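Local coordinates for synaptonemal complex protein 2 (Mus musculus, PDB 5IWZ) that helps build the axial and lateral elements of synaptonemal complexes in meiotic prophase and is required for chromosome synapsis and for insertion of SYCP3, at residues L13-F26 with S46-E60. Numbering follows the deposited sequence.
Sequences LEKCIDDALRKNDF and SKQFLRKLDDLICRE
Knobs-into-holes packing joins the N-terminal helix 13-23, within the armadillo-repeat-like region, to helix 49-63; the segments 13-23 and 49-60 cross at 41°, and I17 and L21 are the knobs that helix 13-23 offers. The branched I17 enters a hole made by F49, K52, L53 and L56: I17 CG1 meets F49 CE1 at 3.8 Å, CD1 reaches the methyls of L53 and L56, and CG2 rests against K52 CB. One turn on, L21 pushes CD2 against the backbone of L56, while the small A20 lets L56 CD2 come within 3.7 Å of A20 CB. Behind this layer, helices 66-79 and 90-97 touch L53, L56 and F49.

Polar grips close both ends. E14, extended with CG anti to its backbone N (chi1 -179°), lays its carboxylate on the turn that leads into helix 49-63. There E14 OE1 takes S46 N at 2.7 Å and OE2 takes S46 OG, both on syn lone pairs. The anti lone pair of E14 OE2 is left for K52 NZ, 2.7 Å away; this long, straight lysine also reaches D18 OD1, which probably balances its charge between two acids.

At the other end the bend of R59 at chi3 (93°) turns a flat guanidinium toward the last turn of helix 13-23, whose carbonyls suit its several N-H groups. On the same group NE and NH2 both hold E60 OE1, an oxygen shared with K63. A leucine in place of R59 would probably leave the A20 and L21 carbonyls without these donors and E60 without one of its cationic mates. R59 NH2 meets A20 O from above the carbonyl plane, whereas R59 NH1 meets L21 O at 2.9 Å in the plane of that carbonyl, on a lone pair.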
ATOM      1  N   LEU A  13      13.933 -17.811  21.565  1.00 37.51           N
ATOM      2  CA  LEU A  13      13.535 -16.522  21.005  1.00 31.26           C
ATOM      3  C   LEU A  13      13.784 -15.375  21.972  1.00 31.73           C
ATOM      4  O   LEU A  13      14.354 -14.348  21.591  1.00 27.64           O
ATOM      5  CB  LEU A  13      12.057 -16.544  20.600  1.00 32.75           C
ATOM      6  CG  LEU A  13      11.516 -15.229  20.009  1.00 31.98           C
ATOM      7  CD1 LEU A  13      12.257 -14.835  18.731  1.00 27.48           C
ATOM      8  CD2 LEU A  13       9.994 -15.282  19.741  1.00 35.85           C
ATOM      9  N   GLU A  14      13.346 -15.518  23.230  1.00 35.03           N
ATOM     10  CA  GLU A  14      13.514 -14.406  24.161  1.00 35.73           C
ATOM     11  C   GLU A  14      14.991 -14.140  24.433  1.00 30.25           C
ATOM     12  O   GLU A  14      15.412 -12.978  24.520  1.00 29.32           O
ATOM     13  CB  GLU A  14      12.755 -14.658  25.464  1.00 38.68           C
ATOM     14  CG  GLU A  14      12.900 -13.500  26.445  1.00 42.74           C
ATOM     15  CD  GLU A  14      11.809 -13.446  27.522  1.00 45.89           C
ATOM     16  OE1 GLU A  14      10.867 -14.266  27.494  1.00 40.76           O
ATOM     17  OE2 GLU A  14      11.900 -12.558  28.399  1.00 42.58           O
ATOM     18  N   LYS A  15      15.803 -15.197  24.532  1.00 27.57           N
ATOM     19  CA  LYS A  15      17.231 -14.974  24.720  1.00 32.57           C
ATOM     20  C   LYS A  15      17.849 -14.295  23.504  1.00 30.71           C
ATOM     21  O   LYS A  15      18.738 -13.445  23.659  1.00 31.37           O
ATOM     22  CB  LYS A  15      17.938 -16.289  25.054  1.00 40.19           C
ATOM     23  CG  LYS A  15      17.650 -16.760  26.480  1.00 51.34           C
ATOM     24  CD  LYS A  15      17.751 -18.271  26.634  1.00 60.87           C
ATOM     25  CE  LYS A  15      17.656 -18.680  28.099  1.00 67.46           C
ATOM     26  NZ  LYS A  15      18.967 -19.030  28.712  1.00 70.12           N
ATOM     27  N   CYS A  16      17.360 -14.602  22.300  1.00 28.53           N
ATOM     28  CA  CYS A  16      17.812 -13.858  21.126  1.00 26.58           C
ATOM     29  C   CYS A  16      17.482 -12.379  21.263  1.00 24.17           C
ATOM     30  O   CYS A  16      18.297 -11.518  20.901  1.00 30.23           O
ATOM     31  CB  CYS A  16      17.182 -14.423  19.847  1.00 24.44           C
ATOM     32  SG  CYS A  16      17.612 -16.135  19.520  1.00 36.97           S
ATOM     33  N   ILE A  17      16.290 -12.063  21.777  1.00 26.10           N
ATOM     34  CA  ILE A  17      15.908 -10.665  21.964  1.00 22.88           C
ATOM     35  C   ILE A  17      16.805 -10.009  23.010  1.00 24.42           C
ATOM     36  O   ILE A  17      17.231  -8.853  22.850  1.00 24.50           O
ATOM     37  CB  ILE A  17      14.410 -10.565  22.332  1.00 27.11           C
ATOM     38  CG1 ILE A  17      13.512 -11.027  21.163  1.00 30.89           C
ATOM     39  CG2 ILE A  17      14.047  -9.147  22.825  1.00 22.35           C
ATOM     40  CD1 ILE A  17      13.642 -10.196  19.886  1.00 33.37           C
ATOM     41  N   ASP A  18      17.121 -10.744  24.086  1.00 28.06           N
ATOM     42  CA  ASP A  18      18.092 -10.280  25.079  1.00 31.87           C
ATOM     43  C   ASP A  18      19.448  -9.982  24.446  1.00 29.13           C
ATOM     44  O   ASP A  18      20.069  -8.954  24.746  1.00 28.24           O
ATOM     45  CB  ASP A  18      18.278 -11.324  26.186  1.00 35.06           C
ATOM     46  CG  ASP A  18      17.064 -11.464  27.105  1.00 46.19           C
ATOM     47  OD1 ASP A  18      16.275 -10.497  27.249  1.00 43.32           O
ATOM     48  OD2 ASP A  18      16.923 -12.560  27.703  1.00 45.61           O
ATOM     49  N   ASP A  19      19.948 -10.892  23.597  1.00 23.21           N
ATOM     50  CA  ASP A  19      21.251 -10.664  22.957  1.00 26.87           C
ATOM     51  C   ASP A  19      21.230  -9.406  22.092  1.00 30.05           C
ATOM     52  O   ASP A  19      22.207  -8.649  22.061  1.00 24.91           O
ATOM     53  CB  ASP A  19      21.659 -11.874  22.098  1.00 36.40           C
ATOM     54  CG  ASP A  19      22.155 -13.075  22.922  1.00 47.75           C
ATOM     55  OD1 ASP A  19      22.590 -12.888  24.080  1.00 49.69           O
ATOM     56  OD2 ASP A  19      22.128 -14.210  22.389  1.00 48.89           O
ATOM     57  N   ALA A  20      20.132  -9.184  21.358  1.00 22.89           N
ATOM     58  CA  ALA A  20      19.991  -7.957  20.579  1.00 25.92           C
ATOM     59  C   ALA A  20      19.978  -6.726  21.478  1.00 25.00           C
ATOM     60  O   ALA A  20      20.650  -5.722  21.191  1.00 23.88           O
ATOM     61  CB  ALA A  20      18.704  -8.018  19.742  1.00 24.73           C
ATOM     62  N   LEU A  21      19.176  -6.773  22.553  1.00 24.66           N
ATOM     63  CA  LEU A  21      19.089  -5.649  23.485  1.00 29.18           C
ATOM     64  C   LEU A  21      20.423  -5.389  24.180  1.00 29.92           C
ATOM     65  O   LEU A  21      20.935  -4.262  24.175  1.00 32.26           O
ATOM     66  CB  LEU A  21      18.001  -5.919  24.535  1.00 24.64           C
ATOM     67  CG  LEU A  21      16.626  -5.270  24.424  1.00 35.73           C
ATOM     68  CD1 LEU A  21      15.834  -5.571  25.690  1.00 35.58           C
ATOM     69  CD2 LEU A  21      16.714  -3.750  24.192  1.00 30.32           C
ATOM     70  N   ARG A  22      20.983  -6.413  24.819  1.00 25.14           N
ATOM     71  CA  ARG A  22      22.119  -6.183  25.711  1.00 30.67           C
ATOM     72  C   ARG A  22      23.454  -6.145  24.974  1.00 35.39           C
ATOM     73  O   ARG A  22      24.349  -5.379  25.350  1.00 30.84           O
ATOM     74  CB  ARG A  22      22.144  -7.255  26.795  1.00 29.57           C
ATOM     75  CG  ARG A  22      20.882  -7.275  27.660  1.00 38.30           C
ATOM     76  CD  ARG A  22      21.094  -8.001  28.993  1.00 50.31           C
ATOM     77  NE  ARG A  22      21.111  -7.060  30.111  1.00 57.26           N
ATOM     78  CZ  ARG A  22      20.032  -6.720  30.796  1.00 58.82           C
ATOM     79  NH1 ARG A  22      18.862  -7.255  30.482  1.00 65.83           N
ATOM     80  NH2 ARG A  22      20.122  -5.850  31.788  1.00 59.63           N
ATOM     81  N   LYS A  23      23.617  -6.940  23.922  1.00 30.97           N
ATOM     82  CA  LYS A  23      24.895  -7.003  23.233  1.00 28.92           C
ATOM     83  C   LYS A  23      24.891  -6.302  21.881  1.00 29.91           C
ATOM     84  O   LYS A  23      25.947  -6.193  21.263  1.00 29.24           O
ATOM     85  CB  LYS A  23      25.312  -8.464  23.082  1.00 32.30           C
ATOM     86  CG  LYS A  23      25.515  -9.142  24.433  1.00 36.50           C
ATOM     87  CD  LYS A  23      25.793 -10.632  24.281  1.00 47.38           C
ATOM     88  CE  LYS A  23      26.684 -11.161  25.428  1.00 56.14           C
ATOM     89  NZ  LYS A  23      26.113 -10.947  26.779  1.00 53.58           N
ATOM     90  N   ASN A  24      23.746  -5.792  21.419  1.00 28.31           N
ATOM     91  CA  ASN A  24      23.636  -5.285  20.053  1.00 24.57           C
ATOM     92  C   ASN A  24      24.133  -6.349  19.071  1.00 27.16           C
ATOM     93  O   ASN A  24      24.855  -6.064  18.114  1.00 28.83           O
ATOM     94  CB  ASN A  24      24.390  -3.952  19.889  1.00 23.84           C
ATOM     95  CG  ASN A  24      23.930  -3.152  18.657  1.00 34.11           C
ATOM     96  OD1 ASN A  24      22.865  -3.410  18.101  1.00 37.13           O
ATOM     97  ND2 ASN A  24      24.731  -2.166  18.246  1.00 28.70           N
ATOM     98  N   ASP A  25      23.758  -7.603  19.342  1.00 29.10           N
ATOM     99  CA  ASP A  25      24.106  -8.755  18.510  1.00 27.65           C
ATOM    100  C   ASP A  25      22.825  -9.377  17.965  1.00 24.94           C
ATOM    101  O   ASP A  25      22.063 -10.011  18.711  1.00 21.81           O
ATOM    102  CB  ASP A  25      24.903  -9.795  19.294  1.00 27.90           C
ATOM    103  CG  ASP A  25      25.286 -11.010  18.438  1.00 34.29           C
ATOM    104  OD1 ASP A  25      25.731 -12.032  18.992  1.00 37.72           O
ATOM    105  OD2 ASP A  25      25.136 -10.956  17.203  1.00 38.79           O
ATOM    106  N   PHE A  26      22.613  -9.239  16.660  1.00 25.28           N
ATOM    107  CA  PHE A  26      21.404  -9.730  16.012  1.00 22.63           C
ATOM    108  C   PHE A  26      21.595 -11.070  15.310  1.00 26.95           C
ATOM    109  O   PHE A  26      20.620 -11.622  14.791  1.00 27.75           O
ATOM    110  CB  PHE A  26      20.893  -8.678  15.022  1.00 19.54           C
ATOM    111  CG  PHE A  26      20.128  -7.581  15.680  1.00 27.00           C
ATOM    112  CD1 PHE A  26      18.747  -7.615  15.694  1.00 27.47           C
ATOM    113  CD2 PHE A  26      20.782  -6.528  16.304  1.00 26.35           C
ATOM    114  CE1 PHE A  26      18.023  -6.630  16.314  1.00 24.40           C
ATOM    115  CE2 PHE A  26      20.058  -5.520  16.930  1.00 27.52           C
ATOM    116  CZ  PHE A  26      18.681  -5.568  16.937  1.00 21.66           C
ATOM    117  N   SER A  46       8.508 -14.777  28.706  1.00 40.42           N
ATOM    118  CA  SER A  46       8.201 -14.245  30.019  1.00 41.02           C
ATOM    119  C   SER A  46       7.161 -13.135  29.944  1.00 40.78           C
ATOM    120  O   SER A  46       6.780 -12.657  28.874  1.00 38.62           O
ATOM    121  CB  SER A  46       9.461 -13.716  30.684  1.00 41.62           C
ATOM    122  OG  SER A  46       9.790 -12.459  30.131  1.00 41.83           O
ATOM    123  N   LYS A  47       6.721 -12.722  31.133  1.00 43.50           N
ATOM    124  CA  LYS A  47       5.803 -11.602  31.293  1.00 41.32           C
ATOM    125  C   LYS A  47       6.423 -10.293  30.815  1.00 41.39           C
ATOM    126  O   LYS A  47       5.698  -9.363  30.438  1.00 42.96           O
ATOM    127  CB  LYS A  47       5.405 -11.504  32.772  1.00 46.04           C
ATOM    128  CG  LYS A  47       4.163 -10.716  33.069  1.00 54.93           C
ATOM    129  CD  LYS A  47       2.907 -11.528  32.783  1.00 65.69           C
ATOM    130  CE  LYS A  47       1.673 -10.876  33.418  1.00 68.69           C
ATOM    131  NZ  LYS A  47       0.436 -11.212  32.649  1.00 68.95           N
ATOM    132  N   GLN A  48       7.755 -10.199  30.831  1.00 34.45           N
ATOM    133  CA  GLN A  48       8.479  -9.010  30.400  1.00 33.48           C
ATOM    134  C   GLN A  48       8.874  -9.039  28.921  1.00 32.49           C
ATOM    135  O   GLN A  48       9.598  -8.147  28.475  1.00 32.10           O
ATOM    136  CB  GLN A  48       9.741  -8.826  31.248  1.00 39.04           C
ATOM    137  CG  GLN A  48       9.484  -8.424  32.698  1.00 55.32           C
ATOM    138  CD  GLN A  48       8.996  -9.577  33.559  1.00 66.67           C
ATOM    139  OE1 GLN A  48       9.578 -10.664  33.553  1.00 70.53           O
ATOM    140  NE2 GLN A  48       7.919  -9.346  34.305  1.00 69.86           N
ATOM    141  N   PHE A  49       8.446 -10.054  28.165  1.00 30.48           N
ATOM    142  CA  PHE A  49       8.811 -10.143  26.748  1.00 25.55           C
ATOM    143  C   PHE A  49       8.362  -8.904  25.979  1.00 31.95           C
ATOM    144  O   PHE A  49       9.136  -8.331  25.207  1.00 29.42           O
ATOM    145  CB  PHE A  49       8.208 -11.409  26.136  1.00 33.29           C
ATOM    146  CG  PHE A  49       8.671 -11.699  24.715  1.00 41.28           C
ATOM    147  CD1 PHE A  49      10.023 -11.812  24.415  1.00 39.10           C
ATOM    148  CD2 PHE A  49       7.752 -11.895  23.695  1.00 41.87           C
ATOM    149  CE1 PHE A  49      10.447 -12.085  23.123  1.00 36.29           C
ATOM    150  CE2 PHE A  49       8.179 -12.179  22.400  1.00 41.21           C
ATOM    151  CZ  PHE A  49       9.529 -12.276  22.121  1.00 35.14           C
ATOM    152  N   LEU A  50       7.109  -8.468  26.183  1.00 30.22           N
ATOM    153  CA  LEU A  50       6.600  -7.309  25.453  1.00 32.24           C
ATOM    154  C   LEU A  50       7.414  -6.049  25.752  1.00 31.88           C
ATOM    155  O   LEU A  50       7.721  -5.266  24.841  1.00 32.64           O
ATOM    156  CB  LEU A  50       5.122  -7.083  25.783  1.00 28.53           C
ATOM    157  CG  LEU A  50       4.472  -5.847  25.152  1.00 29.89           C
ATOM    158  CD1 LEU A  50       4.560  -5.864  23.608  1.00 32.84           C
ATOM    159  CD2 LEU A  50       2.996  -5.673  25.600  1.00 29.04           C
ATOM    160  N   ARG A  51       7.753  -5.829  27.023  1.00 23.36           N
ATOM    161  CA  ARG A  51       8.586  -4.690  27.401  1.00 30.43           C
ATOM    162  C   ARG A  51       9.923  -4.707  26.670  1.00 29.43           C
ATOM    163  O   ARG A  51      10.407  -3.659  26.231  1.00 32.13           O
ATOM    164  CB  ARG A  51       8.831  -4.683  28.914  1.00 35.09           C
ATOM    165  CG  ARG A  51       9.907  -3.700  29.350  1.00 44.13           C
ATOM    166  CD  ARG A  51      10.972  -4.363  30.216  1.00 64.92           C
ATOM    167  NE  ARG A  51      12.160  -3.516  30.355  1.00 81.35           N
ATOM    168  CZ  ARG A  51      12.462  -2.806  31.442  1.00 89.63           C
ATOM    169  NH1 ARG A  51      11.672  -2.835  32.509  1.00 93.17           N
ATOM    170  NH2 ARG A  51      13.564  -2.065  31.465  1.00 88.29           N
ATOM    171  N   LYS A  52      10.551  -5.884  26.564  1.00 26.33           N
ATOM    172  CA  LYS A  52      11.829  -5.987  25.860  1.00 30.46           C
ATOM    173  C   LYS A  52      11.662  -5.703  24.370  1.00 31.07           C
ATOM    174  O   LYS A  52      12.490  -5.006  23.774  1.00 27.80           O
ATOM    175  CB  LYS A  52      12.442  -7.372  26.067  1.00 29.68           C
ATOM    176  CG  LYS A  52      12.871  -7.706  27.498  1.00 28.07           C
ATOM    177  CD  LYS A  52      13.218  -9.182  27.571  1.00 25.74           C
ATOM    178  CE  LYS A  52      13.656  -9.589  28.958  1.00 29.62           C
ATOM    179  NZ  LYS A  52      14.035 -11.033  28.973  1.00 31.43           N
ATOM    180  N   LEU A  53      10.605  -6.246  23.753  1.00 33.48           N
ATOM    181  CA  LEU A  53      10.278  -5.905  22.366  1.00 29.06           C
ATOM    182  C   LEU A  53      10.137  -4.401  22.189  1.00 25.75           C
ATOM    183  O   LEU A  53      10.706  -3.811  21.262  1.00 25.92           O
ATOM    184  CB  LEU A  53       8.980  -6.590  21.950  1.00 31.21           C
ATOM    185  CG  LEU A  53       8.960  -7.838  21.079  1.00 41.27           C
ATOM    186  CD1 LEU A  53      10.284  -8.591  21.122  1.00 40.11           C
ATOM    187  CD2 LEU A  53       7.801  -8.733  21.480  1.00 32.38           C
ATOM    188  N   ASP A  54       9.375  -3.762  23.081  1.00 29.03           N
ATOM    189  CA  ASP A  54       9.151  -2.323  22.986  1.00 24.57           C
ATOM    190  C   ASP A  54      10.464  -1.564  23.098  1.00 30.85           C
ATOM    191  O   ASP A  54      10.737  -0.648  22.308  1.00 30.38           O
ATOM    192  CB  ASP A  54       8.171  -1.881  24.070  1.00 27.82           C
ATOM    193  CG  ASP A  54       7.837  -0.403  23.996  1.00 35.06           C
ATOM    194  OD1 ASP A  54       7.874   0.261  25.047  1.00 39.85           O
ATOM    195  OD2 ASP A  54       7.518   0.098  22.899  1.00 32.91           O
ATOM    196  N   ASP A  55      11.294  -1.943  24.077  1.00 31.78           N
ATOM    197  CA  ASP A  55      12.589  -1.297  24.262  1.00 31.19           C
ATOM    198  C   ASP A  55      13.453  -1.432  23.014  1.00 22.74           C
ATOM    199  O   ASP A  55      14.047  -0.458  22.545  1.00 26.71           O
ATOM    200  CB  ASP A  55      13.309  -1.904  25.474  1.00 36.31           C
ATOM    201  CG  ASP A  55      12.686  -1.490  26.814  1.00 57.78           C
ATOM    202  OD1 ASP A  55      11.623  -0.824  26.822  1.00 61.58           O
ATOM    203  OD2 ASP A  55      13.260  -1.854  27.871  1.00 63.12           O
ATOM    204  N   LEU A  56      13.548  -2.641  22.474  1.00 22.33           N
ATOM    205  CA  LEU A  56      14.433  -2.874  21.336  1.00 20.98           C
ATOM    206  C   LEU A  56      13.938  -2.148  20.082  1.00 22.31           C
ATOM    207  O   LEU A  56      14.719  -1.482  19.391  1.00 23.86           O
ATOM    208  CB  LEU A  56      14.563  -4.383  21.119  1.00 19.42           C
ATOM    209  CG  LEU A  56      15.449  -4.857  19.967  1.00 21.52           C
ATOM    210  CD1 LEU A  56      16.839  -4.450  20.407  1.00 23.16           C
ATOM    211  CD2 LEU A  56      15.350  -6.393  19.817  1.00 18.93           C
ATOM    212  N   ILE A  57      12.630  -2.208  19.794  1.00 21.32           N
ATOM    213  CA  ILE A  57      12.125  -1.575  18.571  1.00 20.81           C
ATOM    214  C   ILE A  57      12.269  -0.053  18.628  1.00 19.89           C
ATOM    215  O   ILE A  57      12.700   0.576  17.651  1.00 23.31           O
ATOM    216  CB  ILE A  57      10.674  -2.006  18.320  1.00 21.98           C
ATOM    217  CG1 ILE A  57      10.638  -3.451  17.806  1.00 21.85           C
ATOM    218  CG2 ILE A  57       9.999  -1.058  17.350  1.00 28.57           C
ATOM    219  CD1 ILE A  57       9.244  -4.060  17.854  1.00 30.58           C
ATOM    220  N   CYS A  58      11.944   0.560  19.776  1.00 25.63           N
ATOM    221  CA  CYS A  58      12.092   2.008  19.911  1.00 30.37           C
ATOM    222  C   CYS A  58      13.552   2.436  19.775  1.00 27.22           C
ATOM    223  O   CYS A  58      13.855   3.465  19.159  1.00 26.38           O
ATOM    224  CB  CYS A  58      11.519   2.468  21.259  1.00 34.08           C
ATOM    225  SG  CYS A  58       9.704   2.359  21.374  1.00 36.10           S
ATOM    226  N   ARG A  59      14.472   1.665  20.350  1.00 24.37           N
ATOM    227  CA  ARG A  59      15.888   2.000  20.202  1.00 29.13           C
ATOM    228  C   ARG A  59      16.326   1.951  18.746  1.00 28.32           C
ATOM    229  O   ARG A  59      16.970   2.881  18.248  1.00 27.59           O
ATOM    230  CB  ARG A  59      16.750   1.056  21.019  1.00 29.59           C
ATOM    231  CG  ARG A  59      18.225   1.312  20.820  1.00 33.78           C
ATOM    232  CD  ARG A  59      19.034   0.247  21.522  1.00 41.89           C
ATOM    233  NE  ARG A  59      19.387  -0.877  20.658  1.00 36.35           N
ATOM    234  CZ  ARG A  59      19.811  -2.046  21.132  1.00 38.12           C
ATOM    235  NH1 ARG A  59      19.905  -2.214  22.445  1.00 30.40           N
ATOM    236  NH2 ARG A  59      20.132  -3.044  20.310  1.00 31.85           N
ATOM    237  N   GLU A  60      16.021   0.851  18.054  1.00 28.40           N
ATOM    238  CA  GLU A  60      16.429   0.725  16.653  1.00 28.32           C
ATOM    239  C   GLU A  60      15.763   1.781  15.772  1.00 27.56           C
ATOM    240  O   GLU A  60      16.394   2.305  14.852  1.00 31.06           O
ATOM    241  CB  GLU A  60      16.129  -0.688  16.146  1.00 21.06           C
ATOM    242  CG  GLU A  60      16.954  -1.770  16.869  1.00 29.94           C
ATOM    243  CD  GLU A  60      18.474  -1.486  16.814  1.00 30.00           C
ATOM    244  OE1 GLU A  60      19.109  -1.339  17.882  1.00 35.13           O
ATOM    245  OE2 GLU A  60      19.018  -1.359  15.696  1.00 30.91           O
TER